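Side-chain contacts in Cfl (Pectobacterium brasiliense, PDB 7A9J), which is a coronafacic acid ligase of the ATP-dependent AMP-binding enzyme family and probably activates carboxylic acids by adenylation before they are coupled to an acceptor: residues L244-F247 with A248-K252; N211-K214 with V215-P219; F28-H31 with A32-S36. The protein carries 1 engineered substitution. One frame throughout, in Å; residues are numbered along the deposited sequence.

Interaction 1 (L244-F247 with A248-K252); sequences LITF and AALQK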
ATOM      1  N   LEU A 244      -8.930   2.376  -3.113  1.00 23.08           N
ATOM      2  CA  LEU A 244      -9.361   1.312  -3.983  1.00 22.75           C
ATOM      3  C   LEU A 244      -9.913   0.151  -3.187  1.00 24.52           C
ATOM      4  O   LEU A 244     -10.892  -0.470  -3.623  1.00 23.61           O
ATOM      5  CB  LEU A 244      -8.187   0.850  -4.844  1.00 22.62           C
ATOM      6  CG  LEU A 244      -7.653   1.892  -5.836  1.00 25.15           C
ATOM      7  CD1 LEU A 244      -6.457   1.223  -6.640  1.00 25.19           C
ATOM      8  CD2 LEU A 244      -8.690   2.333  -6.836  1.00 25.21           C
ATOM      9  N   ILE A 245      -9.255  -0.206  -2.086  1.00 23.90           N
ATOM     10  CA  ILE A 245      -9.755  -1.299  -1.245  1.00 20.20           C
ATOM     11  C   ILE A 245     -11.148  -0.969  -0.750  1.00 22.35           C
ATOM     12  O   ILE A 245     -12.026  -1.823  -0.764  1.00 23.18           O
ATOM     13  CB  ILE A 245      -8.848  -1.530  -0.030  1.00 21.06           C
ATOM     14  CG1 ILE A 245      -7.555  -2.223  -0.502  1.00 23.73           C
ATOM     15  CG2 ILE A 245      -9.534  -2.408   1.006  1.00 24.39           C
ATOM     16  CD1 ILE A 245      -6.449  -2.153   0.593  1.00 24.15           C
ATOM     17  N   THR A 246     -11.340   0.269  -0.334  1.00 22.01           N
ATOM     18  CA  THR A 246     -12.639   0.663   0.227  1.00 23.81           C
ATOM     19  C   THR A 246     -13.744   0.606  -0.845  1.00 25.75           C
ATOM     20  O   THR A 246     -14.829   0.062  -0.609  1.00 25.15           O
ATOM     21  CB  THR A 246     -12.485   2.055   0.848  1.00 24.08           C
ATOM     22  OG1 THR A 246     -11.499   2.001   1.878  1.00 26.74           O
ATOM     23  CG2 THR A 246     -13.903   2.558   1.462  1.00 26.97           C
ATOM     24  N   PHE A 247     -13.506   1.174  -2.033  1.00 22.66           N
ATOM     25  CA  PHE A 247     -14.481   1.084  -3.095  1.00 25.69           C
ATOM     26  C   PHE A 247     -14.761  -0.374  -3.443  1.00 26.10           C
ATOM     27  O   PHE A 247     -15.917  -0.770  -3.639  1.00 25.50           O
ATOM     28  CB  PHE A 247     -14.029   1.784  -4.390  1.00 26.23           C
ATOM     29  CG  PHE A 247     -13.873   3.279  -4.276  1.00 26.25           C
ATOM     30  CD1 PHE A 247     -14.750   4.068  -3.478  1.00 25.84           C
ATOM     31  CD2 PHE A 247     -12.970   3.922  -5.078  1.00 26.51           C
ATOM     32  CE1 PHE A 247     -14.577   5.449  -3.444  1.00 31.00           C
ATOM     33  CE2 PHE A 247     -12.797   5.300  -5.026  1.00 27.90           C
ATOM     34  CZ  PHE A 247     -13.632   6.080  -4.255  1.00 27.58           C
ATOM     35  N   ALA A 248     -13.700  -1.180  -3.535  1.00 27.70           N
ATOM     36  CA  ALA A 248     -13.887  -2.558  -3.970  1.00 22.72           C
ATOM     37  C   ALA A 248     -14.653  -3.359  -2.937  1.00 25.32           C
ATOM     38  O   ALA A 248     -15.532  -4.142  -3.315  1.00 26.22           O
ATOM     39  CB  ALA A 248     -12.498  -3.226  -4.232  1.00 23.57           C
ATOM     40  N   ALA A 249     -14.350  -3.163  -1.643  1.00 24.60           N
ATOM     41  CA  ALA A 249     -15.053  -3.896  -0.597  1.00 23.50           C
ATOM     42  C   ALA A 249     -16.542  -3.543  -0.592  1.00 25.73           C
ATOM     43  O   ALA A 249     -17.393  -4.415  -0.549  1.00 27.33           O
ATOM     44  CB  ALA A 249     -14.509  -3.566   0.803  1.00 24.87           C
ATOM     45  N   LEU A 250     -16.851  -2.247  -0.639  1.00 25.88           N
ATOM     46  CA  LEU A 250     -18.251  -1.815  -0.648  1.00 25.96           C
ATOM     47  C   LEU A 250     -18.976  -2.343  -1.870  1.00 29.47           C
ATOM     48  O   LEU A 250     -20.095  -2.837  -1.744  1.00 29.05           O
ATOM     49  CB  LEU A 250     -18.331  -0.285  -0.568  1.00 24.67           C
ATOM     50  CG  LEU A 250     -17.785   0.289   0.744  1.00 26.04           C
ATOM     51  CD1 LEU A 250     -17.716   1.847   0.656  1.00 28.57           C
ATOM     52  CD2 LEU A 250     -18.698  -0.118   1.908  1.00 27.08           C
ATOM     53  N   GLN A 251     -18.333  -2.326  -3.040  1.00 27.39           N
ATOM     54  CA  GLN A 251     -18.945  -2.893  -4.247  1.00 29.00           C
ATOM     55  C   GLN A 251     -19.154  -4.399  -4.173  1.00 32.14           C
ATOM     56  O   GLN A 251     -20.120  -4.911  -4.740  1.00 36.87           O
ATOM     57  CB  GLN A 251     -18.114  -2.603  -5.477  1.00 33.04           C
ATOM     58  CG  GLN A 251     -18.255  -1.204  -5.872  1.00 30.73           C
ATOM     59  CD  GLN A 251     -17.393  -0.931  -7.147  1.00 33.25           C
ATOM     60  OE1 GLN A 251     -17.251  -1.793  -8.054  1.00 37.88           O
ATOM     61  NE2 GLN A 251     -16.824   0.219  -7.178  1.00 29.05           N
ATOM     62  N   LYS A 252     -18.356  -5.099  -3.395  1.00 29.33           N
ATOM     63  CA  LYS A 252     -18.641  -6.518  -3.138  1.00 29.95           C
ATOM     64  C   LYS A 252     -19.650  -6.724  -2.006  1.00 31.88           C
ATOM     65  O   LYS A 252     -19.987  -7.878  -1.688  1.00 32.98           O
ATOM     66  CB  LYS A 252     -17.303  -7.211  -2.811  1.00 27.34           C
ATOM     67  CG  LYS A 252     -16.379  -7.251  -4.034  1.00 32.64           C
ATOM     68  CD  LYS A 252     -15.012  -8.047  -3.825  1.00 34.23           C
ATOM     69  CE  LYS A 252     -15.301  -9.505  -3.861  1.00 43.42           C
ATOM     70  NZ  LYS A 252     -14.057 -10.175  -3.863  1.00 39.33           N
TER

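Interaction 2 (N211-K214 with V215-P219); sequences NLTK and VTINP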
ATOM      1  N   ASN A 211     -11.670  -2.865 -10.151  1.00 24.56           N
ATOM      2  CA  ASN A 211     -11.843  -4.236 -10.647  1.00 27.87           C
ATOM      3  C   ASN A 211     -10.583  -5.091 -10.394  1.00 26.94           C
ATOM      4  O   ASN A 211     -10.714  -6.268 -10.001  1.00 26.80           O
ATOM      5  CB  ASN A 211     -12.166  -4.245 -12.139  1.00 29.27           C
ATOM      6  CG  ASN A 211     -13.615  -3.828 -12.435  1.00 31.15           C
ATOM      7  OD1 ASN A 211     -14.450  -3.774 -11.543  1.00 34.16           O
ATOM      8  ND2 ASN A 211     -13.896  -3.530 -13.698  1.00 39.46           N
ATOM      9  N   LEU A 212      -9.393  -4.506 -10.539  1.00 28.19           N
ATOM     10  CA  LEU A 212      -8.170  -5.217 -10.135  1.00 27.38           C
ATOM     11  C   LEU A 212      -8.210  -5.490  -8.636  1.00 27.93           C
ATOM     12  O   LEU A 212      -7.916  -6.604  -8.179  1.00 27.00           O
ATOM     13  CB  LEU A 212      -6.913  -4.407 -10.449  1.00 25.88           C
ATOM     14  CG  LEU A 212      -6.606  -4.319 -11.951  1.00 29.08           C
ATOM     15  CD1 LEU A 212      -5.642  -3.170 -12.215  1.00 32.39           C
ATOM     16  CD2 LEU A 212      -5.979  -5.694 -12.435  1.00 29.85           C
ATOM     17  N   THR A 213      -8.568  -4.474  -7.853  1.00 25.19           N
ATOM     18  CA  THR A 213      -8.504  -4.627  -6.405  1.00 25.08           C
ATOM     19  C   THR A 213      -9.512  -5.663  -5.904  1.00 22.42           C
ATOM     20  O   THR A 213      -9.227  -6.389  -4.947  1.00 24.42           O
ATOM     21  CB  THR A 213      -8.766  -3.247  -5.740  1.00 26.30           C
ATOM     22  OG1 THR A 213      -7.812  -2.317  -6.332  1.00 26.30           O
ATOM     23  CG2 THR A 213      -8.520  -3.352  -4.241  1.00 24.74           C
ATOM     24  N   LYS A 214     -10.710  -5.686  -6.496  1.00 25.15           N
ATOM     25  CA  LYS A 214     -11.737  -6.656  -6.089  1.00 26.78           C
ATOM     26  C   LYS A 214     -11.208  -8.078  -6.072  1.00 28.99           C
ATOM     27  O   LYS A 214     -11.521  -8.824  -5.137  1.00 27.05           O
ATOM     28  CB  LYS A 214     -12.954  -6.617  -7.024  1.00 27.10           C
ATOM     29  CG  LYS A 214     -13.872  -5.448  -6.683  1.00 28.74           C
ATOM     30  CD  LYS A 214     -14.961  -5.285  -7.806  1.00 40.59           C
ATOM     31  CE  LYS A 214     -15.807  -6.481  -8.078  1.00 59.15           C
ATOM     32  NZ  LYS A 214     -16.945  -6.038  -9.010  1.00 53.74           N
ATOM     33  N   VAL A 215     -10.366  -8.447  -7.070  1.00 25.47           N
ATOM     34  CA  VAL A 215      -9.781  -9.810  -7.183  1.00 26.63           C
ATOM     35  C   VAL A 215      -8.871 -10.132  -5.998  1.00 26.17           C
ATOM     36  O   VAL A 215      -8.602 -11.305  -5.729  1.00 29.49           O
ATOM     37  CB  VAL A 215      -8.980  -9.956  -8.553  1.00 27.21           C
ATOM     38  CG1 VAL A 215      -8.367 -11.376  -8.725  1.00 35.96           C
ATOM     39  CG2 VAL A 215      -9.937  -9.662  -9.681  1.00 39.10           C
ATOM     40  N   THR A 216      -8.352  -9.117  -5.309  1.00 24.54           N
ATOM     41  CA  THR A 216      -7.440  -9.320  -4.197  1.00 23.86           C
ATOM     42  C   THR A 216      -8.122  -9.313  -2.839  1.00 24.46           C
ATOM     43  O   THR A 216      -7.438  -9.567  -1.826  1.00 26.11           O
ATOM     44  CB  THR A 216      -6.319  -8.257  -4.165  1.00 27.56           C
ATOM     45  OG1 THR A 216      -6.812  -7.032  -3.642  1.00 26.01           O
ATOM     46  CG2 THR A 216      -5.701  -8.034  -5.588  1.00 26.03           C
ATOM     47  N   ILE A 217      -9.448  -9.149  -2.793  1.00 25.10           N
ATOM     48  CA  ILE A 217     -10.107  -9.108  -1.487  1.00 28.08           C
ATOM     49  C   ILE A 217     -10.954 -10.365  -1.365  1.00 30.37           C
ATOM     50  O   ILE A 217     -12.086 -10.410  -1.891  1.00 30.05           O
ATOM     51  CB  ILE A 217     -10.996  -7.874  -1.321  1.00 27.13           C
ATOM     52  CG1 ILE A 217     -10.210  -6.593  -1.592  1.00 26.18           C
ATOM     53  CG2 ILE A 217     -11.641  -7.906   0.146  1.00 26.64           C
ATOM     54  CD1 ILE A 217     -11.057  -5.336  -1.443  1.00 30.85           C
ATOM     55  N   ASN A 218     -10.454 -11.341  -0.617  1.00 26.33           N
ATOM     56  CA  ASN A 218     -11.024 -12.692  -0.613  1.00 26.48           C
ATOM     57  C   ASN A 218     -11.098 -13.180   0.827  1.00 26.54           C
ATOM     58  O   ASN A 218     -10.391 -14.107   1.234  1.00 29.33           O
ATOM     59  CB  ASN A 218     -10.196 -13.636  -1.511  1.00 28.57           C
ATOM     60  CG  ASN A 218     -10.113 -13.156  -2.902  1.00 34.16           C
ATOM     61  OD1 ASN A 218     -11.122 -13.120  -3.606  1.00 31.51           O
ATOM     62  ND2 ASN A 218      -8.883 -12.815  -3.366  1.00 28.69           N
ATOM     63  N   PRO A 219     -12.028 -12.621   1.619  1.00 30.67           N
ATOM     64  CA  PRO A 219     -12.243 -13.151   2.970  1.00 30.35           C
ATOM     65  C   PRO A 219     -12.726 -14.588   2.891  1.00 32.01           C
ATOM     66  O   PRO A 219     -13.378 -14.997   1.928  1.00 36.93           O
ATOM     67  CB  PRO A 219     -13.357 -12.240   3.558  1.00 30.40           C
ATOM     68  CG  PRO A 219     -13.966 -11.513   2.369  1.00 36.08           C
ATOM     69  CD  PRO A 219     -13.009 -11.591   1.212  1.00 34.63           C
TER
HETATM   70  O   HOH W   1     -12.216 -11.847  -5.358  1.00 54.35           O

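Interaction 3 (F28-H31 with A32-S36); sequences FRKH and ALLHS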
ATOM      1  N   PHE A  28     -21.672   1.776  -6.476  1.00 30.79           N
ATOM      2  CA  PHE A  28     -21.976   1.857  -5.068  1.00 31.97           C
ATOM      3  C   PHE A  28     -23.489   2.034  -4.860  1.00 34.06           C
ATOM      4  O   PHE A  28     -24.102   1.379  -4.005  1.00 35.21           O
ATOM      5  CB  PHE A  28     -21.229   3.047  -4.418  1.00 30.87           C
ATOM      6  CG  PHE A  28     -21.698   3.278  -3.040  1.00 31.69           C
ATOM      7  CD1 PHE A  28     -21.252   2.457  -2.054  1.00 30.38           C
ATOM      8  CD2 PHE A  28     -22.720   4.245  -2.753  1.00 31.00           C
ATOM      9  CE1 PHE A  28     -21.697   2.588  -0.748  1.00 30.80           C
ATOM     10  CE2 PHE A  28     -23.203   4.372  -1.476  1.00 31.24           C
ATOM     11  CZ  PHE A  28     -22.704   3.550  -0.449  1.00 30.43           C
ATOM     12  N   ARG A  29     -24.077   2.983  -5.595  1.00 30.49           N
ATOM     13  CA  ARG A  29     -25.493   3.341  -5.423  1.00 32.82           C
ATOM     14  C   ARG A  29     -26.370   2.126  -5.630  1.00 35.56           C
ATOM     15  O   ARG A  29     -27.286   1.845  -4.827  1.00 36.87           O
ATOM     16  CB  ARG A  29     -25.864   4.410  -6.445  1.00 29.40           C
ATOM     17  CG  ARG A  29     -27.412   4.842  -6.271  1.00 28.47           C
ATOM     18  CD  ARG A  29     -27.736   5.912  -7.333  1.00 34.04           C
ATOM     19  NE  ARG A  29     -29.214   6.036  -7.390  1.00 41.85           N
ATOM     20  CZ  ARG A  29     -30.005   5.142  -7.977  1.00 44.46           C
ATOM     21  NH1 ARG A  29     -29.485   4.069  -8.572  1.00 47.49           N
ATOM     22  NH2 ARG A  29     -31.324   5.334  -7.995  1.00 46.31           N
ATOM     23  N   LYS A  30     -26.127   1.425  -6.732  1.00 36.85           N
ATOM     24  CA  LYS A  30     -26.915   0.254  -7.072  1.00 39.69           C
ATOM     25  C   LYS A  30     -26.878  -0.731  -5.918  1.00 51.71           C
ATOM     26  O   LYS A  30     -27.924  -1.156  -5.415  1.00 45.05           O
ATOM     27  CB  LYS A  30     -26.402  -0.373  -8.358  1.00 45.40           C
ATOM     28  CG  LYS A  30     -27.240  -1.557  -8.840  1.00 49.47           C
ATOM     29  CD  LYS A  30     -26.506  -2.324  -9.930  1.00 54.23           C
ATOM     30  CE  LYS A  30     -27.290  -3.581 -10.316  1.00 60.75           C
ATOM     31  NZ  LYS A  30     -26.749  -4.154 -11.570  1.00 74.11           N
ATOM     32  N   HIS A  31     -25.677  -1.005  -5.401  1.00 42.80           N
ATOM     33  CA  HIS A  31     -25.602  -1.914  -4.269  1.00 46.57           C
ATOM     34  C   HIS A  31     -26.273  -1.357  -3.017  1.00 53.74           C
ATOM     35  O   HIS A  31     -26.989  -2.083  -2.309  1.00 46.17           O
ATOM     36  CB  HIS A  31     -24.168  -2.274  -3.966  1.00 40.11           C
ATOM     37  CG  HIS A  31     -24.082  -3.362  -2.951  1.00 50.82           C
ATOM     38  ND1 HIS A  31     -24.087  -4.693  -3.302  1.00 50.12           N
ATOM     39  CD2 HIS A  31     -24.127  -3.329  -1.597  1.00 49.32           C
ATOM     40  CE1 HIS A  31     -24.100  -5.436  -2.207  1.00 52.42           C
ATOM     41  NE2 HIS A  31     -24.135  -4.636  -1.159  1.00 44.55           N
ATOM     42  N   ALA A  32     -26.067  -0.085  -2.708  1.00 46.59           N
ATOM     43  CA  ALA A  32     -26.724   0.446  -1.533  1.00 43.31           C
ATOM     44  C   ALA A  32     -28.245   0.324  -1.647  1.00 55.72           C
ATOM     45  O   ALA A  32     -28.936   0.080  -0.652  1.00 48.47           O
ATOM     46  CB  ALA A  32     -26.312   1.905  -1.317  1.00 45.67           C
ATOM     47  N   LEU A  33     -28.795   0.505  -2.844  1.00 42.60           N
ATOM     48  CA  LEU A  33     -30.255   0.535  -2.921  1.00 44.36           C
ATOM     49  C   LEU A  33     -30.856  -0.854  -2.836  1.00 61.31           C
ATOM     50  O   LEU A  33     -32.054  -0.996  -2.547  1.00 53.67           O
ATOM     51  CB  LEU A  33     -30.699   1.248  -4.188  1.00 41.10           C
ATOM     52  CG  LEU A  33     -30.511   2.739  -3.967  1.00 44.21           C
ATOM     53  CD1 LEU A  33     -30.806   3.405  -5.263  1.00 42.85           C
ATOM     54  CD2 LEU A  33     -31.390   3.333  -2.824  1.00 44.07           C
ATOM     55  N   LEU A  34     -30.049  -1.871  -3.046  1.00 44.71           N
ATOM     56  CA  LEU A  34     -30.499  -3.249  -3.014  1.00 54.30           C
ATOM     57  C   LEU A  34     -30.108  -3.943  -1.722  1.00 61.51           C
ATOM     58  O   LEU A  34     -30.566  -5.057  -1.478  1.00 58.66           O
ATOM     59  CB  LEU A  34     -29.917  -4.022  -4.217  1.00 56.46           C
ATOM     60  CG  LEU A  34     -30.309  -3.465  -5.604  1.00 59.93           C
ATOM     61  CD1 LEU A  34     -29.530  -4.120  -6.763  1.00 56.32           C
ATOM     62  CD2 LEU A  34     -31.839  -3.538  -5.826  1.00 53.08           C
ATOM     63  N   HIS A  35     -29.287  -3.306  -0.891  1.00 56.24           N
ATOM     64  CA  HIS A  35     -28.801  -3.890   0.358  1.00 52.89           C
ATOM     65  C   HIS A  35     -28.801  -2.833   1.444  1.00 39.56           C
ATOM     66  O   HIS A  35     -27.874  -2.734   2.257  1.00 39.65           O
ATOM     67  CB  HIS A  35     -27.419  -4.479   0.154  1.00 45.88           C
ATOM     68  CG  HIS A  35     -27.428  -5.648  -0.770  1.00 57.11           C
ATOM     69  ND1 HIS A  35     -27.437  -5.511  -2.145  1.00 65.36           N
ATOM     70  CD2 HIS A  35     -27.482  -6.979  -0.523  1.00 68.81           C
ATOM     71  CE1 HIS A  35     -27.470  -6.708  -2.703  1.00 64.59           C
ATOM     72  NE2 HIS A  35     -27.500  -7.617  -1.741  1.00 75.08           N
ATOM     73  N   SER A  36     -29.907  -2.092   1.482  1.00 46.65           N
ATOM     74  CA  SER A  36     -29.979  -0.829   2.196  1.00 42.68           C
ATOM     75  C   SER A  36     -29.606  -0.970   3.660  1.00 37.73           C
ATOM     76  O   SER A  36     -28.959  -0.075   4.216  1.00 36.52           O
ATOM     77  CB  SER A  36     -31.395  -0.256   2.068  1.00 43.37           C
ATOM     78  OG  SER A  36     -31.593   0.100   0.720  1.00 55.17           O
TER

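Interaction 1 (L244-F247 with A248-K252)
Ala248 meets Leu244 one turn back along helix 240-251, the crossover helix of the beta-alpha-beta unit that runs from strand 230-233 to strand 255-257. Its N-H bonds to Leu244 O, 2.9 Å from Ala248 N, while its methyl packs outside the pair on Lys214 and Ile217; Leu244 itself reaches the bound 6-ethyl-1-oxidanylidene-indene-4-carboxylic acid. Ala249 N repeats the bond to Ile245 O at 2.8 Å, and the side chains of Ile245 and Ala249 both touch Ile231 of strand 230-233. Leu250 brings side chains together: CD1 runs alongside Thr246 CG2 at 4.0 Å, the two groups pointing the same way. The methyl of Thr246 takes that place because chi1 (-60°) sets CG2 opposite the backbone N, leaving OG1 to bond to Ser242 O. Leu250 CG also leans on Thr246 O, 3.3 Å off. Next, Gln251 N bonds to Phe247 O, and its extended chain passes the same oxygen, CG lying 3.3 Å from Phe247 O. Lys252 N bonds to Ala248 O at 3.0 Å and more weakly to Ala249 O.

Interaction 2 (N211-K214 with V215-P219)
Thr213 O is gripped twice by Thr216, once through the side chain and once through the backbone. The hydroxyl OG1 of Thr216 donates to Thr213 O over 2.8 Å, lying in the carbonyl plane on a lone pair. Thr216 N reaches Thr213 O at 2.9 Å from well above that plane, so the two donors use different regions of the oxygen. A chi1 of 78° makes this possible: it tucks OG1 between the backbone N and the carbonyl carbon of Thr216, facing back into the helix, and leaves CG2 3.7 Å from Leu212 O. The hydroxyl of Thr213 takes no part, being bonded to Ala209 O. Helix 203-214 leads into a type I beta turn from Lys214 to Ile217, closed by Ile217 N on Lys214 O at 3.1 Å. Within the turn, Val215 N makes a weak bond to Leu212 O, and Val215 CG2 rests 3.5 Å from Asn211 O. Ile217 lays CG1 against Thr213 O at 3.5 Å, while its side chain also packs on Ala248 of helix 240-251. Beyond the turn Asn218 folds back, and its ND2 donates to Val215 O over 2.8 Å, with that oxygen close to the amide plane; ND2 also bonds to Tyr345 OH, linking the loop to strand 342-346.

Interaction 3 (F28-H31 with A32-S36)
His31, in helix 24-34, stacks on His35, the first residue to leave its helical path. Starting at CB, which lies beside the following Ala32 N, the side chain of His31 heads toward the helix end, since chi1 (-171°) sets CG opposite its own backbone N. From CG the ring slides over one face of His35. On one side of the ring CD2 comes within 3.9 Å of His35 CB; on the other ND1 is 3.6 Å from His35 ND1. At the tip CE1 sits 3.3 Å above the His35 plane, nearest to His35 ND1, and NE2 is 3.5 Å from His35 CG. The result is an offset stack, with the His31 and His35 ring centroids 4.1 Å apart and their planes only 3° from parallel. Protonation of both imidazoles would put like charges in contact, so at least one is probably neutral. A weak bond from ND1 of His35 to His31 O, which lies in plane at that ring's edge, may help to fix the rotation of the second imidazole. Elsewhere on the helix, Leu33 CD1 covers the centre of one face of the Arg29 guanidinium, 3.3 Å from Arg29 CZ. Facing the interior, Phe28 touches Ala32 CB and packs on Leu53 and Ile57 of helix 50-66. Leu34 N bonds to His31 O at 3.2 Å and only weakly to Lys30 O, and Ser36 OG turns back to donate to Ala32 O. Bonds thus shift from four residues back to three as His35, held in the stack, leaves helical geometry, as at the C-terminal end of an alpha-helix.

From the N terminus, interaction 3 comes first, at the end of helix 24-34; interaction 2 follows where helix 203-214 gives way to its loop, and interaction 1 lies along the later part of helix 240-251. Each closes no more than a local turn, and they lie in series without nesting or crossing. Interactions 1 and 2 touch directly: Lys252 NZ probably bonds to both Lys214 O and Ile217 O, fastening the end of one helix to the turn after the other, while Leu244 packs on Thr213. On its other flank interaction 1 meets interaction 3, where Leu250 approaches Phe28 and Tyr90 of helix 83-95 meets both Phe28 and Phe247. Interactions 2 and 3 do not touch.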